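Local coordinates for Rbstp0775 protein (Geobacillus stearothermophilus, PDB 1RZ3) that is of unproven function but is probably an ATP-binding kinase related to uridine kinases, and can bind calcium, at residues Arg6-Cys11 with Ser43-Glu48; Lys12-Ile17 with Leu23-Asp28; Cys54-Asp59 with His101-Pro106. All blocks are in the same frame, centred on the assembly; numbering follows the deposited sequence.

Interaction 1. Residues Arg6-Cys11 with Ser43-Glu48; sequences RIDFLC and SQTLRE
Cys11 carries its SG anti to the backbone N (chi1 180°), which directs the sulfur toward helix 35-48. On the receiving side Thr45 has its methyl CG2 anti to its own N, with OG1 turned back beside that N (chi1 -53°). The methyl therefore faces the neighbouring helix, while the hydroxyl bonds to the carbonyl O of Gln41 one turn earlier. A threonine suits this partly exposed position, since its polar half is satisfied within its own helix and its apolar half is left for packing. Cys11 SG sits over the end of Leu46, 3.5 Å from its CD2, and lies 3.9 Å from Thr45 CG2, so the small, polarisable sulfur is shared by two methyl groups. On the solvent-exposed side, Asp8 brings OD1 to 4.2 Å from Thr45 CG2. These two side chains cross at about a right angle, and the carboxylate merely brushes the methyl. The segments approach to 10.1 Å between axes, inclined at a signed angle of -56°, which leaves a small patch of 181 Å² around Cys11. Deeper in the same helix pair, Ile7 meets Leu38 and Leu10 meets Leu42, while Leu46 also reaches Val53 of the edge strand 53-57 and Leu10 rests on Phe197 of strand 195-197.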
ATOM      1  N   ARG A   6      16.042   3.331 -12.803  1.00 41.94           N
ATOM      2  CA  ARG A   6      15.785   2.655 -11.537  1.00 41.19           C
ATOM      3  C   ARG A   6      14.451   1.924 -11.593  1.00 38.34           C
ATOM      4  O   ARG A   6      14.314   0.813 -11.078  1.00 36.09           O
ATOM      5  CB  ARG A   6      15.771   3.663 -10.386  1.00 43.43           C
ATOM      6  CG  ARG A   6      17.102   4.351 -10.151  1.00 47.82           C
ATOM      7  CD  ARG A   6      17.020   5.311  -8.978  1.00 53.02           C
ATOM      8  NE  ARG A   6      18.300   5.962  -8.718  1.00 57.95           N
ATOM      9  CZ  ARG A   6      18.496   6.873  -7.769  1.00 61.39           C
ATOM     10  NH1 ARG A   6      17.490   7.245  -6.988  1.00 63.03           N
ATOM     11  NH2 ARG A   6      19.696   7.413  -7.602  1.00 63.34           N
ATOM     12  N   ILE A   7      13.465   2.555 -12.217  1.00 35.95           N
ATOM     13  CA  ILE A   7      12.150   1.952 -12.341  1.00 34.31           C
ATOM     14  C   ILE A   7      12.241   0.736 -13.260  1.00 33.96           C
ATOM     15  O   ILE A   7      11.605  -0.288 -13.014  1.00 32.43           O
ATOM     16  CB  ILE A   7      11.133   2.972 -12.895  1.00 35.76           C
ATOM     17  CG1 ILE A   7      10.920   4.084 -11.859  1.00 37.40           C
ATOM     18  CG2 ILE A   7       9.817   2.283 -13.224  1.00 36.75           C
ATOM     19  CD1 ILE A   7      10.030   5.218 -12.328  1.00 38.88           C
ATOM     20  N   ASP A   8      13.041   0.846 -14.316  1.00 32.22           N
ATOM     21  CA  ASP A   8      13.209  -0.269 -15.237  1.00 32.26           C
ATOM     22  C   ASP A   8      13.922  -1.413 -14.532  1.00 30.36           C
ATOM     23  O   ASP A   8      13.610  -2.579 -14.756  1.00 28.27           O
ATOM     24  CB  ASP A   8      14.009   0.158 -16.472  1.00 37.75           C
ATOM     25  CG  ASP A   8      13.195   1.015 -17.424  1.00 41.70           C
ATOM     26  OD1 ASP A   8      12.087   0.583 -17.809  1.00 44.73           O
ATOM     27  OD2 ASP A   8      13.660   2.115 -17.789  1.00 46.56           O
ATOM     28  N   PHE A   9      14.882  -1.081 -13.675  1.00 29.10           N
ATOM     29  CA  PHE A   9      15.611  -2.109 -12.948  1.00 28.68           C
ATOM     30  C   PHE A   9      14.661  -2.827 -11.987  1.00 26.14           C
ATOM     31  O   PHE A   9      14.745  -4.039 -11.806  1.00 24.53           O
ATOM     32  CB  PHE A   9      16.773  -1.503 -12.158  1.00 32.26           C
ATOM     33  CG  PHE A   9      17.634  -2.528 -11.479  1.00 36.37           C
ATOM     34  CD1 PHE A   9      18.454  -3.370 -12.225  1.00 38.93           C
ATOM     35  CD2 PHE A   9      17.596  -2.681 -10.096  1.00 37.03           C
ATOM     36  CE1 PHE A   9      19.222  -4.356 -11.602  1.00 40.31           C
ATOM     37  CE2 PHE A   9      18.358  -3.663  -9.466  1.00 39.02           C
ATOM     38  CZ  PHE A   9      19.171  -4.502 -10.221  1.00 39.24           C
ATOM     39  N   LEU A  10      13.760  -2.070 -11.371  1.00 23.40           N
ATOM     40  CA  LEU A  10      12.801  -2.651 -10.443  1.00 22.40           C
ATOM     41  C   LEU A  10      11.873  -3.594 -11.206  1.00 21.82           C
ATOM     42  O   LEU A  10      11.535  -4.678 -10.727  1.00 17.38           O
ATOM     43  CB  LEU A  10      11.994  -1.548  -9.753  1.00 25.02           C
ATOM     44  CG  LEU A  10      10.935  -1.973  -8.735  1.00 24.28           C
ATOM     45  CD1 LEU A  10      11.544  -2.895  -7.689  1.00 26.77           C
ATOM     46  CD2 LEU A  10      10.352  -0.733  -8.073  1.00 26.41           C
ATOM     47  N   CYS A  11      11.472  -3.181 -12.403  1.00 20.40           N
ATOM     48  CA  CYS A  11      10.602  -4.008 -13.229  1.00 23.39           C
ATOM     49  C   CYS A  11      11.319  -5.324 -13.548  1.00 21.76           C
ATOM     50  O   CYS A  11      10.733  -6.403 -13.440  1.00 20.56           O
ATOM     51  CB  CYS A  11      10.242  -3.266 -14.519  1.00 26.51           C
ATOM     52  SG  CYS A  11       9.160  -4.183 -15.634  1.00 33.71           S
ATOM     53  N   SER A  43       3.348  -0.445 -12.838  1.00 22.32           N
ATOM     54  CA  SER A  43       2.297  -1.304 -13.368  1.00 23.20           C
ATOM     55  C   SER A  43       2.163  -1.108 -14.876  1.00 24.02           C
ATOM     56  O   SER A  43       1.927  -2.061 -15.619  1.00 20.03           O
ATOM     57  CB  SER A  43       0.961  -1.009 -12.676  1.00 24.83           C
ATOM     58  OG  SER A  43       0.555   0.330 -12.901  1.00 27.64           O
ATOM     59  N   GLN A  44       2.318   0.134 -15.323  1.00 24.31           N
ATOM     60  CA  GLN A  44       2.226   0.448 -16.743  1.00 27.65           C
ATOM     61  C   GLN A  44       3.330  -0.274 -17.518  1.00 23.52           C
ATOM     62  O   GLN A  44       3.078  -0.909 -18.540  1.00 23.10           O
ATOM     63  CB  GLN A  44       2.346   1.961 -16.951  1.00 32.12           C
ATOM     64  CG  GLN A  44       2.110   2.419 -18.380  1.00 40.73           C
ATOM     65  CD  GLN A  44       0.774   1.949 -18.924  1.00 45.68           C
ATOM     66  OE1 GLN A  44       0.562   0.754 -19.134  1.00 49.28           O
ATOM     67  NE2 GLN A  44      -0.140   2.888 -19.150  1.00 48.86           N
ATOM     68  N   THR A  45       4.555  -0.165 -17.024  1.00 22.55           N
ATOM     69  CA  THR A  45       5.699  -0.810 -17.661  1.00 22.83           C
ATOM     70  C   THR A  45       5.521  -2.332 -17.710  1.00 22.17           C
ATOM     71  O   THR A  45       5.854  -2.980 -18.710  1.00 20.79           O
ATOM     72  CB  THR A  45       6.992  -0.467 -16.906  1.00 24.70           C
ATOM     73  OG1 THR A  45       7.098   0.958 -16.775  1.00 28.81           O
ATOM     74  CG2 THR A  45       8.205  -0.989 -17.653  1.00 24.85           C
ATOM     75  N   LEU A  46       4.990  -2.901 -16.631  1.00 18.80           N
ATOM     76  CA  LEU A  46       4.767  -4.343 -16.572  1.00 18.62           C
ATOM     77  C   LEU A  46       3.751  -4.786 -17.618  1.00 18.92           C
ATOM     78  O   LEU A  46       3.933  -5.809 -18.287  1.00 17.85           O
ATOM     79  CB  LEU A  46       4.301  -4.748 -15.164  1.00 20.28           C
ATOM     80  CG  LEU A  46       5.397  -4.716 -14.086  1.00 21.48           C
ATOM     81  CD1 LEU A  46       4.779  -4.820 -12.704  1.00 20.47           C
ATOM     82  CD2 LEU A  46       6.379  -5.860 -14.321  1.00 22.91           C
ATOM     83  N   ARG A  47       2.678  -4.015 -17.772  1.00 18.79           N
ATOM     84  CA  ARG A  47       1.654  -4.356 -18.756  1.00 19.80           C
ATOM     85  C   ARG A  47       2.241  -4.396 -20.163  1.00 22.14           C
ATOM     86  O   ARG A  47       1.871  -5.239 -20.979  1.00 20.57           O
ATOM     87  CB  ARG A  47       0.509  -3.348 -18.701  1.00 20.34           C
ATOM     88  CG  ARG A  47      -0.293  -3.415 -17.410  1.00 19.88           C
ATOM     89  CD  ARG A  47      -1.428  -2.401 -17.403  1.00 21.15           C
ATOM     90  NE  ARG A  47      -2.165  -2.458 -16.146  1.00 19.34           N
ATOM     91  CZ  ARG A  47      -2.167  -1.488 -15.240  1.00 21.99           C
ATOM     92  NH1 ARG A  47      -1.480  -0.376 -15.458  1.00 20.58           N
ATOM     93  NH2 ARG A  47      -2.835  -1.644 -14.104  1.00 22.75           N
ATOM     94  N   GLU A  48       3.164  -3.487 -20.442  1.00 25.08           N
ATOM     95  CA  GLU A  48       3.789  -3.444 -21.752  1.00 28.56           C
ATOM     96  C   GLU A  48       4.721  -4.637 -21.935  1.00 28.64           C
ATOM     97  O   GLU A  48       5.099  -4.967 -23.057  1.00 27.73           O
ATOM     98  CB  GLU A  48       4.524  -2.115 -21.927  1.00 31.55           C
ATOM     99  CG  GLU A  48       3.574  -0.933 -21.784  1.00 38.00           C
ATOM    100  CD  GLU A  48       4.249   0.410 -21.937  1.00 42.92           C
ATOM    101  OE1 GLU A  48       5.193   0.697 -21.166  1.00 45.70           O
ATOM    102  OE2 GLU A  48       3.825   1.182 -22.825  1.00 44.20           O
TER

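Interaction 2. Residues Lys12-Ile17 with Leu23-Asp28; sequences KTILAI and LVLGID
This is a buried, wholly aliphatic contact of a helix and the residues following it against the middle strand of the parallel sheet in a P-loop NTPase fold. Helix 3-15 and the residues leading to Ile17 cover one face of strand 23-29, which lies between strands 127-132 and 146-150 and runs toward a probable Walker A loop. Leu23 and Leu25, two residues apart in an extended chain, both direct their CB atoms toward the helix, whereas Val24 between them is turned to the other face. Ile14 meets Leu25: its branch methyl CG2, anti to the backbone N, makes the closest approach, 4.0 Å from Leu25 CD1, the two side chains crossing obliquely. The CG1 arm runs alongside and ends in CD1, only slightly farther off at 4.3 Å from the same Leu25 CD1. Ile17 serves Leu23 in a different way, with the side chains at about a right angle. Ile17 CG2 is 4.0 Å from Leu23 CD1, and the fork of the leucine also brings CD2 to 4.2 Å from Ile17 CB. Branched aliphatic residues suit the place because they fill it without leaving a polar group to satisfy. Phe146 extends the same surface, touching Ile14, Ile17 and Leu25, and Met127 adds to it from the other neighbouring strand. Within the first segment Ile17 N also bonds to Ile14 O at 3.2 Å, while Leu23 CD2 lies 4.4 Å from that same Ile14 O.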
ATOM      1  N   LYS A  12      12.591  -5.230 -13.927  1.00 22.12           N
ATOM      2  CA  LYS A  12      13.384  -6.419 -14.248  1.00 22.29           C
ATOM      3  C   LYS A  12      13.457  -7.335 -13.028  1.00 20.02           C
ATOM      4  O   LYS A  12      13.305  -8.552 -13.130  1.00 18.76           O
ATOM      5  CB  LYS A  12      14.801  -6.016 -14.664  1.00 26.92           C
ATOM      6  CG  LYS A  12      15.656  -7.179 -15.136  1.00 34.40           C
ATOM      7  CD  LYS A  12      17.114  -6.777 -15.304  1.00 40.24           C
ATOM      8  CE  LYS A  12      17.744  -6.429 -13.963  1.00 45.01           C
ATOM      9  NZ  LYS A  12      17.650  -7.568 -12.997  1.00 48.23           N
ATOM     10  N   THR A  13      13.696  -6.736 -11.869  1.00 18.33           N
ATOM     11  CA  THR A  13      13.777  -7.487 -10.620  1.00 17.42           C
ATOM     12  C   THR A  13      12.467  -8.237 -10.369  1.00 18.12           C
ATOM     13  O   THR A  13      12.470  -9.410  -9.999  1.00 16.63           O
ATOM     14  CB  THR A  13      14.061  -6.529  -9.441  1.00 19.07           C
ATOM     15  OG1 THR A  13      15.357  -5.942  -9.622  1.00 18.18           O
ATOM     16  CG2 THR A  13      14.027  -7.274  -8.108  1.00 18.03           C
ATOM     17  N   ILE A  14      11.350  -7.550 -10.583  1.00 16.73           N
ATOM     18  CA  ILE A  14      10.036  -8.144 -10.378  1.00 16.73           C
ATOM     19  C   ILE A  14       9.770  -9.275 -11.367  1.00 17.37           C
ATOM     20  O   ILE A  14       9.197 -10.307 -11.004  1.00 17.13           O
ATOM     21  CB  ILE A  14       8.929  -7.059 -10.477  1.00 15.98           C
ATOM     22  CG1 ILE A  14       8.983  -6.172  -9.226  1.00 16.16           C
ATOM     23  CG2 ILE A  14       7.547  -7.704 -10.631  1.00 15.80           C
ATOM     24  CD1 ILE A  14       8.137  -4.910  -9.314  1.00 16.70           C
ATOM     25  N   LEU A  15      10.208  -9.100 -12.611  1.00 16.71           N
ATOM     26  CA  LEU A  15       9.994 -10.131 -13.621  1.00 17.57           C
ATOM     27  C   LEU A  15      10.848 -11.381 -13.390  1.00 18.31           C
ATOM     28  O   LEU A  15      10.637 -12.406 -14.043  1.00 19.16           O
ATOM     29  CB  LEU A  15      10.275  -9.568 -15.016  1.00 18.41           C
ATOM     30  CG  LEU A  15       9.297  -8.502 -15.521  1.00 19.14           C
ATOM     31  CD1 LEU A  15       9.819  -7.911 -16.836  1.00 21.01           C
ATOM     32  CD2 LEU A  15       7.918  -9.125 -15.711  1.00 19.96           C
ATOM     33  N   ALA A  16      11.803 -11.296 -12.467  1.00 16.87           N
ATOM     34  CA  ALA A  16      12.685 -12.422 -12.158  1.00 17.49           C
ATOM     35  C   ALA A  16      12.194 -13.247 -10.970  1.00 18.02           C
ATOM     36  O   ALA A  16      12.719 -14.330 -10.699  1.00 19.49           O
ATOM     37  CB  ALA A  16      14.110 -11.909 -11.876  1.00 19.18           C
ATOM     38  N   ILE A  17      11.191 -12.737 -10.264  1.00 17.02           N
ATOM     39  CA  ILE A  17      10.648 -13.434  -9.097  1.00 16.92           C
ATOM     40  C   ILE A  17       9.889 -14.703  -9.481  1.00 17.90           C
ATOM     41  O   ILE A  17       9.084 -14.698 -10.422  1.00 16.41           O
ATOM     42  CB  ILE A  17       9.679 -12.531  -8.309  1.00 18.34           C
ATOM     43  CG1 ILE A  17      10.395 -11.257  -7.860  1.00 18.06           C
ATOM     44  CG2 ILE A  17       9.130 -13.285  -7.090  1.00 17.60           C
ATOM     45  CD1 ILE A  17       9.471 -10.248  -7.218  1.00 18.30           C
ATOM     46  N   LEU A  23       1.004 -13.132  -8.269  1.00 17.72           N
ATOM     47  CA  LEU A  23       2.122 -12.609  -7.495  1.00 16.95           C
ATOM     48  C   LEU A  23       1.631 -11.316  -6.843  1.00 16.57           C
ATOM     49  O   LEU A  23       1.192 -10.397  -7.532  1.00 16.84           O
ATOM     50  CB  LEU A  23       3.313 -12.322  -8.410  1.00 17.36           C
ATOM     51  CG  LEU A  23       4.614 -11.874  -7.735  1.00 18.26           C
ATOM     52  CD1 LEU A  23       5.118 -12.972  -6.801  1.00 18.63           C
ATOM     53  CD2 LEU A  23       5.651 -11.565  -8.797  1.00 17.68           C
ATOM     54  N   VAL A  24       1.685 -11.254  -5.516  1.00 14.50           N
ATOM     55  CA  VAL A  24       1.239 -10.068  -4.794  1.00 14.11           C
ATOM     56  C   VAL A  24       2.431  -9.187  -4.414  1.00 14.93           C
ATOM     57  O   VAL A  24       3.306  -9.600  -3.654  1.00 14.54           O
ATOM     58  CB  VAL A  24       0.439 -10.471  -3.534  1.00 14.63           C
ATOM     59  CG1 VAL A  24      -0.040  -9.237  -2.794  1.00 13.91           C
ATOM     60  CG2 VAL A  24      -0.748 -11.345  -3.944  1.00 17.28           C
ATOM     61  N   LEU A  25       2.446  -7.973  -4.956  1.00 13.71           N
ATOM     62  CA  LEU A  25       3.530  -7.023  -4.731  1.00 15.44           C
ATOM     63  C   LEU A  25       3.071  -5.879  -3.843  1.00 14.52           C
ATOM     64  O   LEU A  25       1.913  -5.472  -3.883  1.00 14.30           O
ATOM     65  CB  LEU A  25       3.993  -6.434  -6.061  1.00 16.35           C
ATOM     66  CG  LEU A  25       4.134  -7.392  -7.242  1.00 21.19           C
ATOM     67  CD1 LEU A  25       4.265  -6.590  -8.539  1.00 22.41           C
ATOM     68  CD2 LEU A  25       5.341  -8.291  -7.027  1.00 22.25           C
ATOM     69  N   GLY A  26       3.988  -5.358  -3.046  1.00 14.23           N
ATOM     70  CA  GLY A  26       3.638  -4.251  -2.185  1.00 14.40           C
ATOM     71  C   GLY A  26       4.644  -3.130  -2.343  1.00 15.65           C
ATOM     72  O   GLY A  26       5.845  -3.374  -2.477  1.00 16.15           O
ATOM     73  N   ILE A  27       4.147  -1.900  -2.368  1.00 15.45           N
ATOM     74  CA  ILE A  27       5.006  -0.732  -2.456  1.00 17.36           C
ATOM     75  C   ILE A  27       4.727   0.027  -1.162  1.00 16.17           C
ATOM     76  O   ILE A  27       3.717   0.713  -1.029  1.00 14.71           O
ATOM     77  CB  ILE A  27       4.671   0.147  -3.677  1.00 21.78           C
ATOM     78  CG1 ILE A  27       4.910  -0.648  -4.967  1.00 25.54           C
ATOM     79  CG2 ILE A  27       5.546   1.393  -3.672  1.00 23.73           C
ATOM     80  CD1 ILE A  27       4.701   0.160  -6.239  1.00 30.62           C
ATOM     81  N   ASP A  28       5.630  -0.145  -0.204  1.00 15.80           N
ATOM     82  CA  ASP A  28       5.519   0.464   1.113  1.00 17.37           C
ATOM     83  C   ASP A  28       6.359   1.736   1.173  1.00 18.58           C
ATOM     84  O   ASP A  28       7.472   1.788   0.662  1.00 18.00           O
ATOM     85  CB  ASP A  28       5.987  -0.562   2.151  1.00 16.38           C
ATOM     86  CG  ASP A  28       5.715  -0.142   3.585  1.00 17.17           C
ATOM     87  OD1 ASP A  28       4.749   0.608   3.842  1.00 18.59           O
ATOM     88  OD2 ASP A  28       6.470  -0.601   4.467  1.00 17.75           O
TER

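Interaction 3. Residues Cys54-Asp59 with His101-Pro106; sequences CVFHMD and HQLTLP
The edge strand 53-57 of the parallel sheet meets here the antiparallel hairpin formed by strands 102-109 and 114-121, a two-stranded element lying apart from the main sheet of this P-loop fold. Even the nearest CA atoms, those of Phe56 and Leu105, are 10.8 Å apart, so this is packing between two layers, not pairing of strands in one sheet. Phe56 and the leucines bridge that distance from both sides. The phenylalanine has CG anti to the carbonyl carbon (chi1 -75°), which directs the far end of the ring toward the hairpin. Two adjacent ring carbons do the touching: CE1 lies 3.9 Å from Leu105 CD1, and CZ lies 4.1 Å from Leu103 CD1. Each leucine reaches inward with one methyl and approaches the ring obliquely, its side chain at about a right angle to that of Phe56. Both point the same way because they are two residues apart in an extended strand, whereas Thr104 between them faces outward and bonds through OG1 to Thr119 OG1 of the partner strand. Leucine suits these two positions because its branched apolar end places a methyl on the ring at each, and phenylalanine gives the breadth to touch both. Val120 of the hairpin and Ile128 and Ile130 of the neighbouring strand also pack against Phe56, while helix 86-94 closes over the leucines with Leu93 and Trp88. Across the two segments the chemistry is purely apolar: the 91 Å² of buried surface implies that the hairpin is held to the sheet here by dispersion and exclusion of water, and that shape and close packing, not a directional bond, set the ring's position in this contact.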
ATOM      1  N   CYS A  54      -3.263  -5.756 -11.521  1.00 16.67           N
ATOM      2  CA  CYS A  54      -4.406  -5.130 -10.850  1.00 17.23           C
ATOM      3  C   CYS A  54      -3.774  -4.285  -9.734  1.00 17.63           C
ATOM      4  O   CYS A  54      -2.929  -4.776  -8.986  1.00 15.55           O
ATOM      5  CB  CYS A  54      -5.327  -6.207 -10.258  1.00 20.96           C
ATOM      6  SG  CYS A  54      -6.770  -5.571  -9.371  1.00 29.12           S
ATOM      7  N   VAL A  55      -4.178  -3.023  -9.620  1.00 15.99           N
ATOM      8  CA  VAL A  55      -3.590  -2.134  -8.619  1.00 16.97           C
ATOM      9  C   VAL A  55      -4.569  -1.634  -7.557  1.00 18.38           C
ATOM     10  O   VAL A  55      -5.703  -1.273  -7.869  1.00 18.10           O
ATOM     11  CB  VAL A  55      -2.965  -0.889  -9.298  1.00 17.15           C
ATOM     12  CG1 VAL A  55      -2.237  -0.041  -8.265  1.00 17.38           C
ATOM     13  CG2 VAL A  55      -2.019  -1.312 -10.424  1.00 16.32           C
ATOM     14  N   PHE A  56      -4.114  -1.618  -6.304  1.00 17.13           N
ATOM     15  CA  PHE A  56      -4.909  -1.130  -5.174  1.00 15.72           C
ATOM     16  C   PHE A  56      -4.114  -0.003  -4.527  1.00 16.02           C
ATOM     17  O   PHE A  56      -2.884  -0.061  -4.473  1.00 14.54           O
ATOM     18  CB  PHE A  56      -5.138  -2.240  -4.140  1.00 17.08           C
ATOM     19  CG  PHE A  56      -6.150  -3.265  -4.560  1.00 17.44           C
ATOM     20  CD1 PHE A  56      -7.509  -3.034  -4.379  1.00 18.53           C
ATOM     21  CD2 PHE A  56      -5.745  -4.456  -5.151  1.00 19.03           C
ATOM     22  CE1 PHE A  56      -8.455  -3.981  -4.783  1.00 20.49           C
ATOM     23  CE2 PHE A  56      -6.679  -5.407  -5.557  1.00 20.01           C
ATOM     24  CZ  PHE A  56      -8.036  -5.170  -5.373  1.00 20.12           C
ATOM     25  N   HIS A  57      -4.817   1.018  -4.043  1.00 15.40           N
ATOM     26  CA  HIS A  57      -4.185   2.165  -3.398  1.00 15.91           C
ATOM     27  C   HIS A  57      -4.804   2.244  -2.006  1.00 15.74           C
ATOM     28  O   HIS A  57      -5.988   2.547  -1.873  1.00 15.14           O
ATOM     29  CB  HIS A  57      -4.493   3.439  -4.190  1.00 17.87           C
ATOM     30  CG  HIS A  57      -4.017   3.399  -5.610  1.00 19.36           C
ATOM     31  ND1 HIS A  57      -2.717   3.683  -5.968  1.00 18.01           N
ATOM     32  CD2 HIS A  57      -4.666   3.096  -6.760  1.00 21.51           C
ATOM     33  CE1 HIS A  57      -2.585   3.556  -7.277  1.00 19.30           C
ATOM     34  NE2 HIS A  57      -3.752   3.201  -7.781  1.00 20.82           N
HETATM   35  N   MSE A  58      -4.011   1.984  -0.971  1.00 16.53           N
HETATM   36  CA  MSE A  58      -4.555   1.970   0.385  1.00 17.22           C
HETATM   37  C   MSE A  58      -5.232   3.241   0.877  1.00 15.44           C
HETATM   38  O   MSE A  58      -6.086   3.170   1.761  1.00 14.41           O
HETATM   39  CB  MSE A  58      -3.490   1.530   1.388  1.00 18.33           C
HETATM   40  CG  MSE A  58      -2.975   0.110   1.152  1.00 23.28           C
HETATM   41 SE   MSE A  58      -4.360  -1.217   0.875  1.00 26.94          SE
HETATM   42  CE  MSE A  58      -5.178  -1.158   2.626  1.00 28.39           C
ATOM     43  N   ASP A  59      -4.873   4.397   0.326  1.00 17.25           N
ATOM     44  CA  ASP A  59      -5.529   5.633   0.755  1.00 21.47           C
ATOM     45  C   ASP A  59      -6.999   5.637   0.334  1.00 20.86           C
ATOM     46  O   ASP A  59      -7.789   6.436   0.836  1.00 19.84           O
ATOM     47  CB  ASP A  59      -4.827   6.865   0.182  1.00 25.17           C
ATOM     48  CG  ASP A  59      -3.469   7.103   0.811  1.00 32.14           C
ATOM     49  OD1 ASP A  59      -3.345   6.923   2.043  1.00 34.12           O
ATOM     50  OD2 ASP A  59      -2.528   7.480   0.078  1.00 36.92           O
ATOM     51  N   HIS A 101     -12.208 -14.007  -7.221  1.00 16.31           N
ATOM     52  CA  HIS A 101     -12.410 -13.577  -8.599  1.00 14.90           C
ATOM     53  C   HIS A 101     -12.550 -12.057  -8.672  1.00 14.55           C
ATOM     54  O   HIS A 101     -12.027 -11.403  -9.576  1.00 14.53           O
ATOM     55  CB  HIS A 101     -13.673 -14.228  -9.166  1.00 14.77           C
ATOM     56  CG  HIS A 101     -13.923 -13.907 -10.605  1.00 15.22           C
ATOM     57  ND1 HIS A 101     -13.184 -14.459 -11.631  1.00 16.73           N
ATOM     58  CD2 HIS A 101     -14.833 -13.094 -11.192  1.00 17.02           C
ATOM     59  CE1 HIS A 101     -13.632 -14.002 -12.787  1.00 15.54           C
ATOM     60  NE2 HIS A 101     -14.632 -13.174 -12.549  1.00 16.08           N
ATOM     61  N   GLN A 102     -13.254 -11.494  -7.701  1.00 15.86           N
ATOM     62  CA  GLN A 102     -13.479 -10.058  -7.676  1.00 18.91           C
ATOM     63  C   GLN A 102     -13.705  -9.613  -6.244  1.00 19.81           C
ATOM     64  O   GLN A 102     -14.003 -10.432  -5.374  1.00 19.26           O
ATOM     65  CB  GLN A 102     -14.713  -9.721  -8.512  1.00 20.01           C
ATOM     66  CG  GLN A 102     -15.987 -10.367  -7.975  1.00 25.45           C
ATOM     67  CD  GLN A 102     -17.138 -10.314  -8.955  1.00 27.82           C
ATOM     68  OE1 GLN A 102     -17.141 -11.017  -9.966  1.00 29.86           O
ATOM     69  NE2 GLN A 102     -18.123  -9.474  -8.666  1.00 28.94           N
ATOM     70  N   LEU A 103     -13.565  -8.316  -6.008  1.00 19.18           N
ATOM     71  CA  LEU A 103     -13.768  -7.752  -4.682  1.00 22.39           C
ATOM     72  C   LEU A 103     -14.594  -6.483  -4.785  1.00 21.79           C
ATOM     73  O   LEU A 103     -14.367  -5.655  -5.670  1.00 21.65           O
ATOM     74  CB  LEU A 103     -12.427  -7.403  -4.029  1.00 21.11           C
ATOM     75  CG  LEU A 103     -11.411  -8.524  -3.824  1.00 23.68           C
ATOM     76  CD1 LEU A 103     -10.139  -7.944  -3.239  1.00 21.69           C
ATOM     77  CD2 LEU A 103     -11.992  -9.585  -2.904  1.00 23.85           C
ATOM     78  N   THR A 104     -15.557  -6.340  -3.882  1.00 22.97           N
ATOM     79  CA  THR A 104     -16.387  -5.147  -3.830  1.00 23.70           C
ATOM     80  C   THR A 104     -16.011  -4.494  -2.505  1.00 23.82           C
ATOM     81  O   THR A 104     -16.221  -5.061  -1.433  1.00 22.77           O
ATOM     82  CB  THR A 104     -17.878  -5.498  -3.862  1.00 24.93           C
ATOM     83  OG1 THR A 104     -18.186  -6.116  -5.120  1.00 25.66           O
ATOM     84  CG2 THR A 104     -18.723  -4.243  -3.705  1.00 25.40           C
ATOM     85  N   LEU A 105     -15.430  -3.307  -2.592  1.00 22.96           N
ATOM     86  CA  LEU A 105     -14.962  -2.603  -1.410  1.00 23.09           C
ATOM     87  C   LEU A 105     -15.464  -1.170  -1.348  1.00 23.68           C
ATOM     88  O   LEU A 105     -15.819  -0.575  -2.370  1.00 21.00           O
ATOM     89  CB  LEU A 105     -13.433  -2.562  -1.415  1.00 23.33           C
ATOM     90  CG  LEU A 105     -12.651  -3.856  -1.650  1.00 23.14           C
ATOM     91  CD1 LEU A 105     -11.228  -3.526  -2.068  1.00 22.57           C
ATOM     92  CD2 LEU A 105     -12.663  -4.701  -0.391  1.00 23.04           C
ATOM     93  N   PRO A 106     -15.505  -0.600  -0.135  1.00 22.85           N
ATOM     94  CA  PRO A 106     -15.957   0.782   0.018  1.00 23.88           C
ATOM     95  C   PRO A 106     -14.768   1.671  -0.333  1.00 23.18           C
ATOM     96  O   PRO A 106     -13.692   1.542   0.254  1.00 25.71           O
ATOM     97  CB  PRO A 106     -16.337   0.859   1.495  1.00 24.41           C
ATOM     98  CG  PRO A 106     -15.355  -0.078   2.136  1.00 26.04           C
ATOM     99  CD  PRO A 106     -15.359  -1.258   1.178  1.00 24.49           C
TER

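How the interactions relate
Interactions 1 and 2 share helix 3-15 and adjoin each other: Leu46 CD2 of the first lies 4.3 Å from Ile14 CG2 of the second. Interaction 2 is the more buried, its aliphatic chains covering the central strand, whereas interaction 1 reaches the surface and includes a sulfur, a threonine methyl and a grazing carboxylate. Interaction 3 is also buried, but joins the sheet's edge strand to the separate hairpin through one aromatic ring. Its centre is about 21 Å from that of interaction 1, yet their segments touch elsewhere, at Ser43 CB and Val55 CG2 (3.7 Å). Interactions 2 and 3 do not touch, although both reach the parallel sheet.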